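Local atomic coordinates of toxin-like protein (Paenibacillus larvae subsp. larvae BRL-230010, PDB entry 5DZQ), a protein that probably acts as a C3-like mono-ADP-ribosyltransferase toxin, transferring ADP-ribose from NAD+ to a host protein, as its relatives do to Rho GTPases. Residues G130-E135 with K188-K193; E89-Y94 with L158-G163; N114-E119 with E203-E208; T56-N61 with Y136-T141. All blocks are in the same frame, centred on the assembly; numbering follows the deposited sequence.

Contact 1: G130-E135 with K188-K193; sequences GKIRTE and KYKIDK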
loop_
_atom_site.group_PDB
_atom_site.type_symbol
_atom_site.label_atom_id
_atom_site.label_comp_id
_atom_site.label_asym_id
_atom_site.label_seq_id
_atom_site.Cartn_x
_atom_site.Cartn_y
_atom_site.Cartn_z
ATOM N N GLY B 130 2.827 9.829 25.543
ATOM C CA GLY B 130 1.943 10.016 26.679
ATOM C C GLY B 130 0.552 10.453 26.270
ATOM O O GLY B 130 -0.360 10.513 27.096
ATOM N N LYS B 131 0.386 10.747 24.986
ATOM C CA LYS B 131 -0.859 11.322 24.490
ATOM C C LYS B 131 -1.698 10.305 23.719
ATOM O O LYS B 131 -1.185 9.287 23.245
ATOM C CB LYS B 131 -0.551 12.545 23.621
ATOM C CG LYS B 131 0.024 13.708 24.437
ATOM C CD LYS B 131 0.773 14.715 23.583
ATOM C CE LYS B 131 -0.108 15.894 23.178
ATOM N NZ LYS B 131 0.592 16.851 22.264
ATOM N N ILE B 132 -2.997 10.572 23.618
ATOM C CA ILE B 132 -3.897 9.669 22.910
ATOM C C ILE B 132 -4.135 10.187 21.499
ATOM O O ILE B 132 -4.493 11.354 21.310
ATOM C CB ILE B 132 -5.234 9.501 23.667
ATOM C CG1 ILE B 132 -4.986 8.775 24.991
ATOM C CG2 ILE B 132 -6.233 8.710 22.841
ATOM C CD1 ILE B 132 -6.206 8.678 25.881
ATOM N N ARG B 133 -3.900 9.325 20.511
ATOM C CA ARG B 133 -4.113 9.674 19.106
ATOM C C ARG B 133 -5.314 8.935 18.536
ATOM O O ARG B 133 -5.723 7.901 19.059
ATOM C CB ARG B 133 -2.878 9.337 18.266
ATOM C CG ARG B 133 -1.579 9.896 18.805
ATOM C CD ARG B 133 -1.306 11.255 18.225
ATOM N NE ARG B 133 -1.297 11.223 16.766
ATOM C CZ ARG B 133 -1.182 12.305 16.007
ATOM N NH1 ARG B 133 -1.062 13.496 16.578
ATOM N NH2 ARG B 133 -1.183 12.198 14.682
ATOM N N THR B 134 -5.856 9.458 17.443
ATOM C CA THR B 134 -6.941 8.793 16.739
ATOM C C THR B 134 -6.502 8.454 15.319
ATOM O O THR B 134 -5.936 9.295 14.630
ATOM C CB THR B 134 -8.204 9.675 16.692
ATOM O OG1 THR B 134 -8.687 9.890 18.023
ATOM C CG2 THR B 134 -9.290 9.006 15.869
ATOM N N GLU B 135 -6.732 7.211 14.901
ATOM C CA GLU B 135 -6.561 6.829 13.510
ATOM C C GLU B 135 -7.924 6.933 12.829
ATOM O O GLU B 135 -8.840 6.184 13.148
ATOM C CB GLU B 135 -6.004 5.409 13.375
ATOM C CG GLU B 135 -5.914 4.914 11.918
ATOM C CD GLU B 135 -5.215 5.904 10.991
ATOM O OE1 GLU B 135 -4.106 6.361 11.355
ATOM O OE2 GLU B 135 -5.783 6.251 9.916
ATOM N N LYS B 188 -8.720 4.723 19.002
ATOM C CA LYS B 188 -7.942 5.620 19.842
ATOM C C LYS B 188 -6.867 4.802 20.509
ATOM O O LYS B 188 -7.137 3.709 20.998
ATOM C CB LYS B 188 -8.825 6.322 20.885
ATOM C CG LYS B 188 -9.782 7.363 20.279
ATOM C CD LYS B 188 -10.334 8.316 21.319
ATOM C CE LYS B 188 -11.118 9.458 20.656
ATOM N NZ LYS B 188 -11.420 10.568 21.614
ATOM N N TYR B 189 -5.642 5.314 20.508
ATOM C CA TYR B 189 -4.547 4.602 21.126
ATOM C C TYR B 189 -3.633 5.573 21.859
ATOM O O TYR B 189 -3.397 6.696 21.401
ATOM C CB TYR B 189 -3.767 3.790 20.080
ATOM C CG TYR B 189 -3.183 4.609 18.957
ATOM C CD1 TYR B 189 -3.932 4.911 17.827
ATOM C CD2 TYR B 189 -1.872 5.070 19.016
ATOM C CE1 TYR B 189 -3.398 5.663 16.790
ATOM C CE2 TYR B 189 -1.330 5.818 17.987
ATOM C CZ TYR B 189 -2.098 6.108 16.875
ATOM O OH TYR B 189 -1.566 6.853 15.856
ATOM N N LYS B 190 -3.147 5.142 23.018
ATOM C CA LYS B 190 -2.244 5.960 23.803
ATOM C C LYS B 190 -0.807 5.582 23.497
ATOM O O LYS B 190 -0.426 4.414 23.588
ATOM C CB LYS B 190 -2.527 5.807 25.295
ATOM C CG LYS B 190 -1.556 6.565 26.184
ATOM C CD LYS B 190 -1.760 6.178 27.634
ATOM C CE LYS B 190 -0.812 6.928 28.542
ATOM N NZ LYS B 190 -1.113 8.380 28.521
ATOM N N ILE B 191 -0.003 6.569 23.137
ATOM C CA ILE B 191 1.394 6.303 22.860
ATOM C C ILE B 191 2.119 6.188 24.194
ATOM O O ILE B 191 2.269 7.173 24.921
ATOM C CB ILE B 191 2.000 7.394 21.971
ATOM C CG1 ILE B 191 1.355 7.313 20.584
ATOM C CG2 ILE B 191 3.513 7.250 21.883
ATOM C CD1 ILE B 191 1.838 8.348 19.609
ATOM N N ASP B 192 2.523 4.964 24.530
ATOM C CA ASP B 192 3.115 4.678 25.835
ATOM C C ASP B 192 4.589 5.052 25.856
ATOM O O ASP B 192 5.093 5.582 26.841
ATOM C CB ASP B 192 2.959 3.192 26.193
ATOM C CG ASP B 192 1.504 2.770 26.389
ATOM O OD1 ASP B 192 0.767 3.437 27.146
ATOM O OD2 ASP B 192 1.101 1.747 25.795
ATOM N N LYS B 193 5.281 4.771 24.760
ATOM C CA LYS B 193 6.718 4.994 24.696
ATOM C C LYS B 193 7.137 5.230 23.261
ATOM O O LYS B 193 6.517 4.719 22.331
ATOM C CB LYS B 193 7.467 3.798 25.285
ATOM C CG LYS B 193 8.880 4.089 25.755
ATOM C CD LYS B 193 9.470 2.862 26.433
ATOM C CE LYS B 193 10.788 3.168 27.131
ATOM N NZ LYS B 193 11.318 1.966 27.853
#

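Contact 2: E89-Y94 with L158-G163; sequences ETVQVY and LKVPKG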
loop_
_atom_site.group_PDB
_atom_site.type_symbol
_atom_site.label_atom_id
_atom_site.label_comp_id
_atom_site.label_asym_id
_atom_site.label_seq_id
_atom_site.Cartn_x
_atom_site.Cartn_y
_atom_site.Cartn_z
ATOM N N GLU B 89 -8.696 -12.609 23.513
ATOM C CA GLU B 89 -7.695 -12.291 24.530
ATOM C C GLU B 89 -6.882 -11.075 24.105
ATOM O O GLU B 89 -6.964 -10.640 22.962
ATOM C CB GLU B 89 -6.775 -13.486 24.784
ATOM C CG GLU B 89 -7.224 -14.364 25.954
ATOM C CD GLU B 89 -6.379 -15.615 26.117
ATOM O OE1 GLU B 89 -5.198 -15.592 25.707
ATOM O OE2 GLU B 89 -6.900 -16.621 26.649
ATOM N N THR B 90 -6.106 -10.513 25.025
ATOM C CA THR B 90 -5.256 -9.380 24.669
ATOM C C THR B 90 -4.160 -9.834 23.711
ATOM O O THR B 90 -3.579 -10.894 23.902
ATOM C CB THR B 90 -4.635 -8.739 25.917
ATOM O OG1 THR B 90 -5.685 -8.226 26.741
ATOM C CG2 THR B 90 -3.706 -7.597 25.535
ATOM N N VAL B 91 -3.899 -9.052 22.665
ATOM C CA VAL B 91 -2.879 -9.420 21.683
ATOM C C VAL B 91 -1.959 -8.251 21.344
ATOM O O VAL B 91 -2.349 -7.084 21.458
ATOM C CB VAL B 91 -3.509 -9.928 20.372
ATOM C CG1 VAL B 91 -4.391 -11.130 20.627
ATOM C CG2 VAL B 91 -4.301 -8.822 19.709
ATOM N N GLN B 92 -0.737 -8.573 20.933
ATOM C CA GLN B 92 0.186 -7.576 20.381
ATOM C C GLN B 92 0.195 -7.627 18.859
ATOM O O GLN B 92 0.364 -8.689 18.278
ATOM C CB GLN B 92 1.609 -7.800 20.895
ATOM C CG GLN B 92 1.785 -7.604 22.379
ATOM C CD GLN B 92 2.244 -6.201 22.738
ATOM O OE1 GLN B 92 2.962 -5.547 21.972
ATOM N NE2 GLN B 92 1.837 -5.735 23.913
ATOM N N VAL B 93 0.015 -6.482 18.206
ATOM C CA VAL B 93 0.111 -6.432 16.755
ATOM C C VAL B 93 1.034 -5.295 16.361
ATOM O O VAL B 93 1.462 -4.519 17.216
ATOM C CB VAL B 93 -1.270 -6.257 16.098
ATOM C CG1 VAL B 93 -2.137 -7.480 16.393
ATOM C CG2 VAL B 93 -1.944 -4.987 16.612
ATOM N N TYR B 94 1.359 -5.203 15.073
ATOM C CA TYR B 94 2.273 -4.161 14.618
ATOM C C TYR B 94 1.942 -3.635 13.229
ATOM O O TYR B 94 1.229 -4.292 12.462
ATOM C CB TYR B 94 3.717 -4.672 14.637
ATOM C CG TYR B 94 4.093 -5.605 13.514
ATOM C CD1 TYR B 94 3.877 -6.974 13.613
ATOM C CD2 TYR B 94 4.695 -5.120 12.364
ATOM C CE1 TYR B 94 4.239 -7.825 12.576
ATOM C CE2 TYR B 94 5.052 -5.959 11.338
ATOM C CZ TYR B 94 4.825 -7.306 11.453
ATOM O OH TYR B 94 5.207 -8.135 10.431
ATOM N N LEU B 158 1.149 -2.358 18.951
ATOM C CA LEU B 158 -0.066 -1.991 19.666
ATOM C C LEU B 158 -0.551 -3.138 20.525
ATOM O O LEU B 158 -0.659 -4.274 20.058
ATOM C CB LEU B 158 -1.188 -1.591 18.698
ATOM C CG LEU B 158 -0.942 -0.428 17.741
ATOM C CD1 LEU B 158 -1.233 -0.827 16.301
ATOM C CD2 LEU B 158 -1.787 0.766 18.140
ATOM N N LYS B 159 -0.866 -2.832 21.773
ATOM C CA LYS B 159 -1.520 -3.798 22.636
ATOM C C LYS B 159 -3.022 -3.603 22.483
ATOM O O LYS B 159 -3.551 -2.525 22.739
ATOM C CB LYS B 159 -1.069 -3.627 24.090
ATOM C CG LYS B 159 -1.820 -4.497 25.091
ATOM C CD LYS B 159 -1.222 -4.379 26.507
ATOM C CE LYS B 159 -1.139 -2.927 26.952
ATOM N NZ LYS B 159 -0.401 -2.781 28.242
ATOM N N VAL B 160 -3.702 -4.636 22.006
ATOM C CA VAL B 160 -5.145 -4.559 21.816
ATOM C C VAL B 160 -5.787 -5.394 22.904
ATOM O O VAL B 160 -5.519 -6.591 23.002
ATOM C CB VAL B 160 -5.574 -5.064 20.431
ATOM C CG1 VAL B 160 -7.030 -4.728 20.164
ATOM C CG2 VAL B 160 -4.688 -4.460 19.353
ATOM N N PRO B 161 -6.637 -4.766 23.733
ATOM C CA PRO B 161 -7.174 -5.439 24.920
ATOM C C PRO B 161 -8.227 -6.491 24.600
ATOM O O PRO B 161 -8.939 -6.371 23.610
ATOM C CB PRO B 161 -7.794 -4.289 25.721
ATOM C CG PRO B 161 -8.177 -3.290 24.692
ATOM C CD PRO B 161 -7.123 -3.381 23.610
ATOM N N LYS B 162 -8.309 -7.519 25.442
ATOM C CA LYS B 162 -9.397 -8.489 25.386
ATOM C C LYS B 162 -10.750 -7.781 25.308
ATOM O O LYS B 162 -10.983 -6.777 25.990
ATOM C CB LYS B 162 -9.343 -9.406 26.618
ATOM C CG LYS B 162 -10.350 -10.549 26.609
ATOM C CD LYS B 162 -10.323 -11.304 27.929
ATOM C CE LYS B 162 -11.065 -12.627 27.840
ATOM N NZ LYS B 162 -12.501 -12.441 27.517
ATOM N N GLY B 163 -11.637 -8.292 24.459
ATOM C CA GLY B 163 -12.989 -7.768 24.372
ATOM C C GLY B 163 -13.159 -6.653 23.358
ATOM O O GLY B 163 -14.282 -6.267 23.054
#

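Contact 3: N114-E119 with E203-E208; sequences NKVNRE and ETIKIE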
loop_
_atom_site.group_PDB
_atom_site.type_symbol
_atom_site.label_atom_id
_atom_site.label_comp_id
_atom_site.label_asym_id
_atom_site.label_seq_id
_atom_site.Cartn_x
_atom_site.Cartn_y
_atom_site.Cartn_z
ATOM N N ASN B 114 20.675 8.432 6.705
ATOM C CA ASN B 114 20.151 7.183 7.249
ATOM C C ASN B 114 19.975 7.191 8.762
ATOM O O ASN B 114 19.641 6.164 9.350
ATOM C CB ASN B 114 21.059 6.020 6.859
ATOM C CG ASN B 114 21.036 5.747 5.375
ATOM O OD1 ASN B 114 20.046 6.030 4.697
ATOM N ND2 ASN B 114 22.130 5.200 4.856
ATOM N N LYS B 115 20.193 8.343 9.388
ATOM C CA LYS B 115 20.042 8.456 10.838
ATOM C C LYS B 115 18.891 9.379 11.223
ATOM O O LYS B 115 18.576 10.318 10.495
ATOM C CB LYS B 115 21.344 8.952 11.462
ATOM C CG LYS B 115 22.479 7.950 11.360
ATOM C CD LYS B 115 23.735 8.475 12.026
ATOM C CE LYS B 115 24.818 7.410 12.089
ATOM N NZ LYS B 115 26.013 7.899 12.839
ATOM N N VAL B 116 18.265 9.109 12.364
ATOM C CA VAL B 116 17.218 9.979 12.888
ATOM C C VAL B 116 17.812 11.268 13.436
ATOM O O VAL B 116 18.764 11.236 14.214
ATOM C CB VAL B 116 16.406 9.304 14.012
ATOM C CG1 VAL B 116 15.317 10.245 14.525
ATOM C CG2 VAL B 116 15.802 8.012 13.527
ATOM N N ASN B 117 17.246 12.394 13.010
ATOM C CA ASN B 117 17.588 13.707 13.545
ATOM C C ASN B 117 17.285 13.758 15.044
ATOM O O ASN B 117 16.122 13.800 15.450
ATOM C CB ASN B 117 16.811 14.795 12.786
ATOM C CG ASN B 117 17.311 16.195 13.084
ATOM O OD1 ASN B 117 17.580 16.542 14.234
ATOM N ND2 ASN B 117 17.430 17.011 12.042
ATOM N N ARG B 118 18.331 13.750 15.863
ATOM C CA ARG B 118 18.160 13.620 17.306
ATOM C C ARG B 118 17.401 14.793 17.931
ATOM O O ARG B 118 16.498 14.590 18.747
ATOM C CB ARG B 118 19.518 13.452 17.980
ATOM C CG ARG B 118 20.193 12.105 17.693
ATOM C CD ARG B 118 19.224 10.940 17.885
ATOM N NE ARG B 118 19.901 9.636 17.929
ATOM C CZ ARG B 118 20.056 8.820 16.882
ATOM N NH1 ARG B 118 19.602 9.155 15.680
ATOM N NH2 ARG B 118 20.681 7.663 17.034
ATOM N N GLU B 119 17.753 16.017 17.545
ATOM C CA GLU B 119 17.081 17.186 18.101
ATOM C C GLU B 119 15.614 17.219 17.692
ATOM O O GLU B 119 14.739 17.497 18.512
ATOM C CB GLU B 119 17.775 18.478 17.666
ATOM C CG GLU B 119 17.310 19.698 18.452
ATOM C CD GLU B 119 17.844 21.002 17.892
ATOM O OE1 GLU B 119 19.073 21.230 17.961
ATOM O OE2 GLU B 119 17.028 21.801 17.383
ATOM N N GLU B 203 18.195 3.105 11.160
ATOM C CA GLU B 203 17.596 3.469 12.437
ATOM C C GLU B 203 16.086 3.474 12.264
ATOM O O GLU B 203 15.566 3.970 11.263
ATOM C CB GLU B 203 18.102 4.835 12.919
ATOM C CG GLU B 203 19.594 4.850 13.213
ATOM C CD GLU B 203 20.047 6.094 13.947
ATOM O OE1 GLU B 203 19.324 7.110 13.908
ATOM O OE2 GLU B 203 21.129 6.053 14.563
ATOM N N THR B 204 15.389 2.913 13.243
ATOM C CA THR B 204 13.943 2.759 13.188
ATOM C C THR B 204 13.273 3.587 14.284
ATOM O O THR B 204 13.693 3.559 15.442
ATOM C CB THR B 204 13.533 1.257 13.344
ATOM O OG1 THR B 204 14.170 0.466 12.328
ATOM C CG2 THR B 204 12.017 1.090 13.253
ATOM N N ILE B 205 12.236 4.329 13.923
ATOM C CA ILE B 205 11.474 5.044 14.927
ATOM C C ILE B 205 10.447 4.076 15.461
ATOM O O ILE B 205 9.615 3.570 14.707
ATOM C CB ILE B 205 10.809 6.309 14.352
ATOM C CG1 ILE B 205 11.884 7.355 14.041
ATOM C CG2 ILE B 205 9.793 6.869 15.328
ATOM C CD1 ILE B 205 11.407 8.487 13.145
ATOM N N LYS B 206 10.535 3.788 16.757
ATOM C CA LYS B 206 9.688 2.789 17.397
ATOM C C LYS B 206 8.597 3.469 18.210
ATOM O O LYS B 206 8.875 4.346 19.024
ATOM C CB LYS B 206 10.531 1.863 18.290
ATOM C CG LYS B 206 9.743 0.794 19.077
ATOM C CD LYS B 206 8.920 -0.100 18.153
ATOM C CE LYS B 206 9.026 -1.568 18.529
ATOM N NZ LYS B 206 8.449 -1.910 19.851
ATOM N N ILE B 207 7.351 3.081 17.963
ATOM C CA ILE B 207 6.217 3.584 18.726
ATOM C C ILE B 207 5.533 2.427 19.436
ATOM O O ILE B 207 5.147 1.455 18.804
ATOM C CB ILE B 207 5.187 4.321 17.827
ATOM C CG1 ILE B 207 5.857 5.510 17.134
ATOM C CG2 ILE B 207 3.977 4.775 18.672
ATOM C CD1 ILE B 207 5.037 6.127 16.009
ATOM N N GLU B 208 5.395 2.525 20.752
ATOM C CA GLU B 208 4.675 1.510 21.507
ATOM C C GLU B 208 3.380 2.116 22.052
ATOM O O GLU B 208 3.407 3.140 22.739
ATOM C CB GLU B 208 5.559 0.951 22.629
ATOM C CG GLU B 208 6.864 0.382 22.072
ATOM C CD GLU B 208 7.710 -0.316 23.120
ATOM O OE1 GLU B 208 7.499 -0.062 24.322
ATOM O OE2 GLU B 208 8.586 -1.117 22.729
HETATM O O HOH W 1 17.796 4.418 8.495
#

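Contact 4: T56-N61 with Y136-T141; sequences TYLRAN and YGYLST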
loop_
_atom_site.group_PDB
_atom_site.type_symbol
_atom_site.label_atom_id
_atom_site.label_comp_id
_atom_site.label_asym_id
_atom_site.label_seq_id
_atom_site.Cartn_x
_atom_site.Cartn_y
_atom_site.Cartn_z
ATOM N N THR B 56 -8.163 6.944 2.742
ATOM C CA THR B 56 -7.838 8.311 2.376
ATOM C C THR B 56 -9.116 9.166 2.485
ATOM O O THR B 56 -9.063 10.321 2.902
ATOM C CB THR B 56 -7.207 8.401 0.958
ATOM O OG1 THR B 56 -8.081 7.803 0.001
ATOM C CG2 THR B 56 -5.890 7.668 0.929
ATOM N N TYR B 57 -10.270 8.594 2.150
ATOM C CA TYR B 57 -11.545 9.305 2.332
ATOM C C TYR B 57 -11.788 9.647 3.810
ATOM O O TYR B 57 -12.173 10.769 4.161
ATOM C CB TYR B 57 -12.723 8.480 1.802
ATOM C CG TYR B 57 -14.109 9.045 2.157
ATOM C CD1 TYR B 57 -14.607 10.175 1.524
ATOM C CD2 TYR B 57 -14.911 8.436 3.122
ATOM C CE1 TYR B 57 -15.875 10.690 1.840
ATOM C CE2 TYR B 57 -16.172 8.940 3.448
ATOM C CZ TYR B 57 -16.650 10.067 2.806
ATOM O OH TYR B 57 -17.903 10.575 3.131
ATOM N N LEU B 58 -11.571 8.670 4.676
ATOM C CA LEU B 58 -11.822 8.859 6.104
ATOM C C LEU B 58 -10.858 9.890 6.701
ATOM O O LEU B 58 -11.257 10.759 7.490
ATOM C CB LEU B 58 -11.707 7.515 6.832
ATOM C CG LEU B 58 -12.868 6.555 6.558
ATOM C CD1 LEU B 58 -12.570 5.189 7.119
ATOM C CD2 LEU B 58 -14.164 7.099 7.181
ATOM N N ARG B 59 -9.590 9.806 6.311
ATOM C CA ARG B 59 -8.576 10.727 6.818
ATOM C C ARG B 59 -8.801 12.144 6.307
ATOM O O ARG B 59 -8.582 13.107 7.031
ATOM C CB ARG B 59 -7.167 10.254 6.438
ATOM C CG ARG B 59 -6.702 9.033 7.218
ATOM C CD ARG B 59 -5.297 8.643 6.841
ATOM N NE ARG B 59 -5.032 7.257 7.194
ATOM C CZ ARG B 59 -4.756 6.305 6.310
ATOM N NH1 ARG B 59 -4.685 6.605 5.019
ATOM N NH2 ARG B 59 -4.532 5.060 6.717
ATOM N N ALA B 60 -9.270 12.277 5.067
ATOM C CA ALA B 60 -9.450 13.595 4.486
ATOM C C ALA B 60 -10.467 14.392 5.298
ATOM O O ALA B 60 -10.347 15.605 5.439
ATOM C CB ALA B 60 -9.890 13.486 3.041
ATOM N N ASN B 61 -11.452 13.695 5.852
ATOM C CA ASN B 61 -12.547 14.355 6.549
ATOM C C ASN B 61 -12.508 14.138 8.062
ATOM O O ASN B 61 -13.510 14.357 8.762
ATOM C CB ASN B 61 -13.871 13.869 5.973
ATOM C CG ASN B 61 -13.974 14.124 4.483
ATOM O OD1 ASN B 61 -13.948 15.277 4.047
ATOM N ND2 ASN B 61 -14.090 13.052 3.692
ATOM N N TYR B 136 -8.053 7.866 11.898
ATOM C CA TYR B 136 -9.312 8.071 11.196
ATOM C C TYR B 136 -9.717 6.914 10.288
ATOM O O TYR B 136 -10.896 6.583 10.181
ATOM C CB TYR B 136 -9.215 9.349 10.389
ATOM C CG TYR B 136 -9.072 10.554 11.277
ATOM C CD1 TYR B 136 -9.855 10.687 12.420
ATOM C CD2 TYR B 136 -8.149 11.547 10.994
ATOM C CE1 TYR B 136 -9.734 11.786 13.249
ATOM C CE2 TYR B 136 -8.025 12.659 11.816
ATOM C CZ TYR B 136 -8.815 12.767 12.945
ATOM O OH TYR B 136 -8.691 13.860 13.772
ATOM N N GLY B 137 -8.744 6.322 9.605
ATOM C CA GLY B 137 -9.033 5.198 8.741
ATOM C C GLY B 137 -9.246 3.938 9.562
ATOM O O GLY B 137 -9.101 3.958 10.780
ATOM N N TYR B 138 -9.621 2.851 8.894
ATOM C CA TYR B 138 -9.623 1.534 9.524
ATOM C C TYR B 138 -8.173 1.177 9.800
ATOM O O TYR B 138 -7.276 1.624 9.089
ATOM C CB TYR B 138 -10.279 0.484 8.630
ATOM C CG TYR B 138 -11.767 0.707 8.452
ATOM C CD1 TYR B 138 -12.678 0.250 9.403
ATOM C CD2 TYR B 138 -12.249 1.410 7.366
ATOM C CE1 TYR B 138 -14.052 0.472 9.252
ATOM C CE2 TYR B 138 -13.604 1.631 7.207
ATOM C CZ TYR B 138 -14.499 1.170 8.153
ATOM O OH TYR B 138 -15.852 1.409 7.976
ATOM N N LEU B 139 -7.943 0.378 10.826
ATOM C CA LEU B 139 -6.577 0.135 11.256
ATOM C C LEU B 139 -6.196 -1.334 11.054
ATOM O O LEU B 139 -6.531 -2.189 11.874
ATOM C CB LEU B 139 -6.430 0.556 12.714
ATOM C CG LEU B 139 -5.064 0.444 13.390
ATOM C CD1 LEU B 139 -4.031 1.199 12.593
ATOM C CD2 LEU B 139 -5.148 0.978 14.812
ATOM N N SER B 140 -5.505 -1.615 9.951
ATOM C CA SER B 140 -5.030 -2.971 9.672
ATOM C C SER B 140 -3.670 -3.151 10.322
ATOM O O SER B 140 -2.812 -2.272 10.216
ATOM C CB SER B 140 -4.927 -3.231 8.170
ATOM O OG SER B 140 -6.133 -2.867 7.526
ATOM N N THR B 141 -3.477 -4.285 10.986
ATOM C CA THR B 141 -2.237 -4.545 11.708
ATOM C C THR B 141 -1.752 -5.962 11.423
ATOM O O THR B 141 -2.553 -6.837 11.099
ATOM C CB THR B 141 -2.421 -4.361 13.206
ATOM O OG1 THR B 141 -3.377 -5.311 13.705
ATOM C CG2 THR B 141 -2.920 -2.947 13.517
#

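Contact 1: G130-E135 with K188-K193
G130 is held twice by the strand at K190 and I191. Its N donates to I191 O at 2.8 Å, while its O takes the ammonium of K190, with NZ 2.7 Å away and standing well above the carbonyl plane. Only the last torsion of that lysine is bent (chi4 65°), and this hooks NZ back onto the carbonyl. K131 contributes through its backbone: its O accepts from I191 N at 3.0 Å in a nearly straight bond, and its own ammonium turns back to E127 O. With I132 the chain becomes the edge strand 132-135 of the five-stranded mixed sheet, antiparallel to 187-198. The ethyl branch of I132 crosses K190 at about a right angle, CG1 3.9 Å from CB, and CG2 rests on K188 CB. R133 pairs with Y189 by two backbone bonds. On the opposite face of the strand from I132, R133 CB lies over the Y189 ring as a CH-pi contact, 4.0 Å from the centroid, and CG then runs alongside I191 CD1. T134 OG1 lies against the aliphatic chain of K188, 3.6 Å from CG. E135 CB comes near Y189 CE1.

Contact 2: E89-Y94 with L158-G163
T90 holds OG1 beside its own backbone N and opposite the carbonyl carbon (chi1 -63°), placing the hydroxyl to accept K162 N at 3.0 Å. The same torsion sends the methyl toward K159, whose chain it meets at a slant, CG2 3.7 Å from K159 CG. Q92 bends sharply at chi2 (-94°), folding its amide back across the strand pair until NE2 sits 3.6 Å from K159 CB; NE2 also donates to a bound glycerol. On the other face the contact is purely apolar. V91 and V160 stand side by side with V91 CG2 4.0 Å from V160 CB, and V93 CG2 reaches diagonally to V160 CG2 at 3.9 Å while also touching L158 CB. That face turns inward, where L181 lies against both V91 and V93 and L183 against V160. Between the two faces run four backbone bonds in two reciprocal pairs, V91 with V160 and V93 with L158; the one from V160 N to V91 O is almost perfectly straight (176°). Past V160 the sheet pairing ends, and the T90 hydroxyl carries the grip on to K162. These are two antiparallel strands at the margin of a mixed sheet, 91-97 outermost and 154-160 next.

Contact 3: N114-E119 with E203-E208
E203 reaches across to V116 and R118 with its chain extended beyond CG. At the root, CB packs 4.0 Å from V116 CG2. CG passes near the carbonyl of N114, and CD lies 4.0 Å from both CB and CG of K115, the two chains crossing at a slant. OE1 accepts V116 N at 2.7 Å from its anti side, somewhat out of the carboxylate plane, and R118 NH1 at 2.7 Å through its syn lone pair. OE2 takes R118 NH2 at 3.0 Å, a straight bond (172°) that arrives from above the carboxylate plane. The arginine thus grips end-on, one nitrogen to each oxygen, with its guanidinium turned 43° from the carboxylate. NH1 also donates in plane to V116 O, helping fix the group's rotation. With three donors around a buried carboxylate, E203 is probably ionised. Nearer the backbone, one water bridges N114 O and E203 N, while V116 CG2 meets I205 CG1 at 4.0 Å. N117 OD1 caps L120 N of helix 118-128, and R118 reaches out from its first turn. The result is a bidentate salt bridge tying a short beta hairpin and a helix start to the first residue of strand 203-211.

Contact 4: T56-N61 with Y136-T141
The last turn of helix 51-60 runs up against the loop that leads into strand 139-142, with L58 CA 5.3 Å from G137 CA and R59 CA 5.2 Å from Y136 CA, and no hydrogen bond joins the two segments. L58 is the chief apolar side chain here. Its CB lies 3.6 Å from Y136 O, and its CD1 passes G137 CA at 3.9 Å before reaching Y138 CE2 at 3.7 Å, coming at that ring obliquely. CG of the leucine is set opposite its carbonyl carbon (chi1 -72°), and the chain then runs straight on (chi2 171°), carrying CD1 out as far as the tyrosine. I75 of helix 69-83 packs against both L58 and Y138. R59, the next residue, meets Y136: its CG sits 4.1 Å from Y136 CB, and the extended chain takes NE on to a salt bridge with OE2 of E135. That oxygen also accepts G137 N, so one group steadies both the arginine and the loop. Y136 CB rests 3.8 Å from L58 O. Y138 is pinned by its hydroxyl on D79, by an edge-to-face stack with Y47 and by N55, whose OD1 accepts its backbone N. Y138 leads on to S140 and T141, which match the start of the Ser-Thr-Ser motif of ADP-ribosyltransferases; in relatives the strand carrying it borders the NAD+ site.

Contacts 1, 2 and 3 reach the same five-stranded sheet. Contacts 1 and 2 occupy its two margins and consist mainly of antiparallel backbone bonding, contact 1 at the surface and contact 2 with one apolar inner face. Contact 3 lies at the far end of strand 203-211, where a charged pair ties it to a hairpin and helix outside the sheet; that strand adjoins contact 1 through a classic beta bulge, D192 and K193 both facing E208. Contact 4 is buried, largely apolar and without hydrogen bonds across it, joining helix 51-60 to the loop that enters strand 139-142 of the three-stranded sheet. T141 there packs on V93 and L158 of contact 2, so the sheets meet here.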